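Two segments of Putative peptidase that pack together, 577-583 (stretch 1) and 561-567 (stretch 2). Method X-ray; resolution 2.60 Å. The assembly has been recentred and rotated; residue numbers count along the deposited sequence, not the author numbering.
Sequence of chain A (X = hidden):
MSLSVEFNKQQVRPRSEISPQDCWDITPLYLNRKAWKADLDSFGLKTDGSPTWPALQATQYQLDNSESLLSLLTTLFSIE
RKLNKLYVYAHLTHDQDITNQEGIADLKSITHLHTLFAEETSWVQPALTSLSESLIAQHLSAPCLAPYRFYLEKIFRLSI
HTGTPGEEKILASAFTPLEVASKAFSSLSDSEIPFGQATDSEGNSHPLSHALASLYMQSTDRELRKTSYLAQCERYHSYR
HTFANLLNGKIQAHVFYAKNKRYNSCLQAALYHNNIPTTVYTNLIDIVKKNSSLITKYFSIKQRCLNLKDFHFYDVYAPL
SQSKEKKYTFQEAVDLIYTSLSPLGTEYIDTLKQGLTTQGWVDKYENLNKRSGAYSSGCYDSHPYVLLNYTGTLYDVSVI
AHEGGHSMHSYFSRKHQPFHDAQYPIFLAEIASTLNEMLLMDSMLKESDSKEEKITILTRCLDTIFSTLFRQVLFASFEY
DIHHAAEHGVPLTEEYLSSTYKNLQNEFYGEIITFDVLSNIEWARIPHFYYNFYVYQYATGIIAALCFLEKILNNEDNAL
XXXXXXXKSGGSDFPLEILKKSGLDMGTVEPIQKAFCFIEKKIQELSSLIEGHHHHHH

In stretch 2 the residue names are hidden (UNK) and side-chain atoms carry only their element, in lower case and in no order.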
ATOM      1  N   GLU A 577       1.348   9.658  15.480  1.00 42.12           N
ATOM      2  CA  GLU A 577       2.257  10.573  16.159  1.00 44.08           C
ATOM      3  C   GLU A 577       3.214  11.235  15.179  1.00 43.52           C
ATOM      4  O   GLU A 577       3.401  12.452  15.230  1.00 46.36           O
ATOM      5  CB  GLU A 577       3.007   9.881  17.290  1.00 44.60           C
ATOM      6  CG  GLU A 577       2.088   9.567  18.451  1.00 57.43           C
ATOM      7  CD  GLU A 577       1.395  10.837  18.961  1.00 68.32           C
ATOM      8  OE1 GLU A 577       2.110  11.849  19.192  1.00 65.58           O
ATOM      9  OE2 GLU A 577       0.140  10.835  19.105  1.00 73.39           O
ATOM     10  N   ILE A 578       3.786  10.450  14.267  1.00 36.59           N
ATOM     11  CA  ILE A 578       4.652  11.014  13.236  1.00 37.65           C
ATOM     12  C   ILE A 578       3.902  12.082  12.452  1.00 38.29           C
ATOM     13  O   ILE A 578       4.429  13.139  12.123  1.00 42.37           O
ATOM     14  CB  ILE A 578       5.110   9.958  12.245  1.00 35.97           C
ATOM     15  CG1 ILE A 578       6.223   9.112  12.856  1.00 38.57           C
ATOM     16  CG2 ILE A 578       5.605  10.626  10.964  1.00 34.92           C
ATOM     17  CD1 ILE A 578       6.649   7.915  11.951  1.00 39.88           C
ATOM     18  N   LEU A 579       2.653  11.794  12.146  1.00 41.39           N
ATOM     19  CA  LEU A 579       1.854  12.738  11.422  1.00 38.98           C
ATOM     20  C   LEU A 579       1.545  13.955  12.276  1.00 40.39           C
ATOM     21  O   LEU A 579       1.620  15.073  11.775  1.00 41.31           O
ATOM     22  CB  LEU A 579       0.574  12.069  10.954  1.00 43.10           C
ATOM     23  CG  LEU A 579       0.766  11.083   9.815  1.00 42.30           C
ATOM     24  CD1 LEU A 579      -0.572  10.431   9.476  1.00 41.75           C
ATOM     25  CD2 LEU A 579       1.271  11.852   8.638  1.00 36.84           C
ATOM     26  N   LYS A 580       1.199  13.754  13.553  1.00 38.84           N
ATOM     27  CA  LYS A 580       0.937  14.902  14.425  1.00 41.29           C
ATOM     28  C   LYS A 580       2.129  15.849  14.448  1.00 44.07           C
ATOM     29  O   LYS A 580       1.980  17.043  14.199  1.00 38.43           O
ATOM     30  CB  LYS A 580       0.568  14.495  15.843  1.00 44.40           C
ATOM     31  CG  LYS A 580      -0.887  14.686  16.181  1.00 54.99           C
ATOM     32  CD  LYS A 580      -1.082  15.228  17.588  1.00 60.50           C
ATOM     33  CE  LYS A 580      -1.179  14.097  18.595  1.00 69.95           C
ATOM     34  NZ  LYS A 580      -1.834  14.569  19.852  1.00 73.20           N
ATOM     35  N   LYS A 581       3.307  15.306  14.731  1.00 47.67           N
ATOM     36  CA  LYS A 581       4.520  16.096  14.730  1.00 56.12           C
ATOM     37  C   LYS A 581       4.592  16.935  13.467  1.00 55.64           C
ATOM     38  O   LYS A 581       5.150  18.015  13.489  1.00 59.47           O
ATOM     39  CB  LYS A 581       5.758  15.202  14.801  1.00 58.65           C
ATOM     40  CG  LYS A 581       5.947  14.528  16.122  1.00 67.63           C
ATOM     41  CD  LYS A 581       7.351  13.902  16.218  1.00 75.91           C
ATOM     42  CE  LYS A 581       7.541  13.109  17.543  1.00 73.44           C
ATOM     43  NZ  LYS A 581       7.085  11.690  17.431  1.00 62.48           N
ATOM     44  N   SER A 582       4.026  16.431  12.371  1.00 55.63           N
ATOM     45  CA  SER A 582       4.093  17.103  11.068  1.00 51.29           C
ATOM     46  C   SER A 582       2.885  17.978  10.736  1.00 48.77           C
ATOM     47  O   SER A 582       2.727  18.404   9.587  1.00 46.65           O
ATOM     48  CB  SER A 582       4.258  16.073   9.960  1.00 53.88           C
ATOM     49  OG  SER A 582       5.450  15.339  10.128  1.00 58.41           O
ATOM     50  N   GLY A 583       2.030  18.231  11.728  1.00 52.71           N
ATOM     51  CA  GLY A 583       0.872  19.131  11.566  1.00 49.14           C
ATOM     52  C   GLY A 583      -0.424  18.495  11.095  1.00 51.67           C
ATOM     53  O   GLY A 583      -1.397  19.198  10.854  1.00 57.27           O
ATOM     54  N   UNK A 561       8.071  22.514   5.148  1.00 42.37           N
ATOM     55  CA  UNK A 561       9.033  21.999   6.120  1.00 48.15           C
ATOM     56  C   UNK A 561       8.480  20.806   6.824  1.00 38.31           C
ATOM     57  O   UNK A 561       9.179  19.837   7.078  1.00 43.85           O
ATOM     58  c   UNK A 561       9.430  23.056   7.139  1.00 55.89           C
ATOM     59  c   UNK A 561      10.341  24.088   6.538  1.00 64.19           C
ATOM     60  n   UNK A 561       9.893  25.340   6.520  1.00 70.15           N
ATOM     61  o   UNK A 561      11.420  23.757   6.047  1.00 63.80           O
ATOM     62  N   UNK A 562       7.201  20.883   7.119  1.00 38.15           N
ATOM     63  CA  UNK A 562       6.514  19.815   7.796  1.00 41.05           C
ATOM     64  C   UNK A 562       6.471  18.513   6.987  1.00 42.42           C
ATOM     65  O   UNK A 562       6.734  17.421   7.522  1.00 42.38           O
ATOM     66  c   UNK A 562       5.126  20.284   8.199  1.00 39.80           C
ATOM     67  o   UNK A 562       5.217  20.988   9.432  1.00 45.80           O
ATOM     68  N   UNK A 563       6.166  18.625   5.700  1.00 38.97           N
ATOM     69  CA  UNK A 563       6.111  17.437   4.882  1.00 40.48           C
ATOM     70  C   UNK A 563       7.509  16.848   4.851  1.00 45.06           C
ATOM     71  O   UNK A 563       7.688  15.644   5.032  1.00 43.55           O
ATOM     72  c   UNK A 563       6.273  16.551   1.360  1.00 39.96           C
ATOM     73  c   UNK A 563       5.586  16.551   2.563  1.00 37.19           C
ATOM     74  c   UNK A 563       5.495  14.369   0.872  1.00 34.68           C
ATOM     75  c   UNK A 563       5.620  17.752   3.482  1.00 36.24           C
ATOM     76  c   UNK A 563       6.225  15.459   0.511  1.00 36.42           C
ATOM     77  c   UNK A 563       4.842  15.432   2.881  1.00 36.07           C
ATOM     78  o   UNK A 563       5.454  13.278   0.041  1.00 39.30           O
ATOM     79  c   UNK A 563       4.814  14.345   2.059  1.00 30.57           C
ATOM     80  N   UNK A 564       8.497  17.722   4.666  1.00 45.82           N
ATOM     81  CA  UNK A 564       9.874  17.295   4.577  1.00 40.04           C
ATOM     82  C   UNK A 564      10.284  16.605   5.861  1.00 41.67           C
ATOM     83  O   UNK A 564      10.973  15.567   5.816  1.00 39.13           O
ATOM     84  c   UNK A 564      11.168  18.702   2.750  1.00 41.98           C
ATOM     85  c   UNK A 564      10.390  17.875   1.715  1.00 35.69           C
ATOM     86  c   UNK A 564      11.119  20.177   2.347  1.00 40.86           C
ATOM     87  c   UNK A 564      10.782  18.474   4.241  1.00 38.45           C
ATOM     88  N   UNK A 565       9.837  17.147   7.001  1.00 40.49           N
ATOM     89  CA  UNK A 565      10.142  16.545   8.314  1.00 39.60           C
ATOM     90  C   UNK A 565       9.470  15.190   8.454  1.00 45.32           C
ATOM     91  O   UNK A 565      10.031  14.247   9.044  1.00 43.95           O
ATOM     92  o   UNK A 565      11.658  18.745   9.073  1.00 47.75           O
ATOM     93  c   UNK A 565       9.685  17.427   9.462  1.00 43.65           C
ATOM     94  n   UNK A 565      10.230  19.458  10.658  1.00 50.87           N
ATOM     95  c   UNK A 565      10.616  18.601   9.715  1.00 48.65           C
ATOM     96  N   UNK A 566       8.270  15.083   7.897  1.00 38.30           N
ATOM     97  CA  UNK A 566       7.603  13.805   7.872  1.00 37.94           C
ATOM     98  C   UNK A 566       8.459  12.775   7.095  1.00 36.10           C
ATOM     99  O   UNK A 566       8.664  11.660   7.523  1.00 33.66           O
ATOM    100  c   UNK A 566       5.032  11.820   7.544  1.00 39.55           C
ATOM    101  c   UNK A 566       5.246  11.246   4.868  1.00 41.60           C
ATOM    102  c   UNK A 566       4.504  10.643   7.045  1.00 41.05           C
ATOM    103  c   UNK A 566       6.225  13.973   7.244  1.00 36.10           C
ATOM    104  c   UNK A 566       5.766  12.416   5.371  1.00 34.82           C
ATOM    105  c   UNK A 566       5.663  12.713   6.710  1.00 36.58           C
ATOM    106  c   UNK A 566       4.616  10.354   5.705  1.00 39.99           C
ATOM    107  N   UNK A 567       8.991  13.168   5.956  1.00 37.82           N
ATOM    108  CA  UNK A 567       9.691  12.225   5.125  1.00 37.06           C
ATOM    109  C   UNK A 567      10.934  11.729   5.853  1.00 43.24           C
ATOM    110  O   UNK A 567      11.329  10.572   5.697  1.00 43.81           O
ATOM    111  c   UNK A 567       8.093  11.918   2.699  1.00 45.01           C
ATOM    112  c   UNK A 567       8.893  13.170   2.862  1.00 41.41           C
ATOM    113  c   UNK A 567      10.060  12.890   3.801  1.00 38.20           C
ATOM    114  c   UNK A 567       9.370  13.629   1.508  1.00 41.13           C
TER

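Position 561 carries four side-chain atoms: two carbons in line, the second bearing one oxygen and one nitrogen. That planar end is an amide, and the length is one carbon short of glutamine, so the residue is Asn561. Its side chain is beyond contact with stretch 1, and its part here is played by the backbone, whose O accepts a helical hydrogen bond from the N of position 565 at 2.8 Å.

Position 562 has one carbon followed by one oxygen, with no second branch, which identifies a serine. The CA-to-CB bond points toward stretch 1, and the CB lies 3.3 Å from Ser582 O. The CA atoms of Ser582 and this residue are 4.9 Å apart, the closest CA pair between the stretches. Ser562 makes no hydrogen bond across the contact; its OG is satisfied elsewhere in the structure.

At position 563 one carbon leads to a six-carbon ring that bears a single oxygen, the pattern of a phenol. The CA-to-CB bond of Tyr563 points away from stretch 1, and the residue does not touch it.

Position 564 shows four carbons, forked at the second, with no heteroatom. Forking at the second carbon rather than the first makes this Leu564. Its CA-to-CB bond also points away, and its chi angles, -96° and 11°, both fall between the usual wells.

Position 565 repeats the set found at 561: two carbons, then one oxygen and one nitrogen on the second. Asn565 directs its CA-to-CB bond toward stretch 1, yet the side chain stays outside contact range, and only 5 Å² of the residue is covered.

At position 566 one carbon carries a six-carbon ring without oxygen, so this is Phe566. Chi1 is 158° (t) and chi2 is 82°. Ile578 CG2 approaches its CD1 at 3.7 Å, Leu579 CD2 its CE1 at 3.8 Å, and Ser582 OG its CB at 3.3 Å. Stretch 1 covers 69 Å² of the residue, more than of any other in stretch 2.

Position 567 again has four carbons forked at the second and is Leu567. Its CA-to-CB bond points away, and its side chain is beyond contact with stretch 1.

The contact is small, burying 236 Å² over both sides, and no hydrogen bond crosses it. Residues 562 and 566 are one helical turn apart, linked by Phe566 N to Ser562 O at 2.8 Å, which places both against stretch 1. The ring packs against Ile578 and Leu579 through apolar carbons, while Ser582 fits beside both residues of that turn. Its hydroxyl does not need a partner across the contact: Ser582 OG donates to Ile578 O at 3.1 Å, back to the helix that precedes it. The polar group is thereby satisfied while sitting against Phe566, and the packing rests on close fit and apolar contact.

Stretch 2, residues 561-567: NSYLNFL
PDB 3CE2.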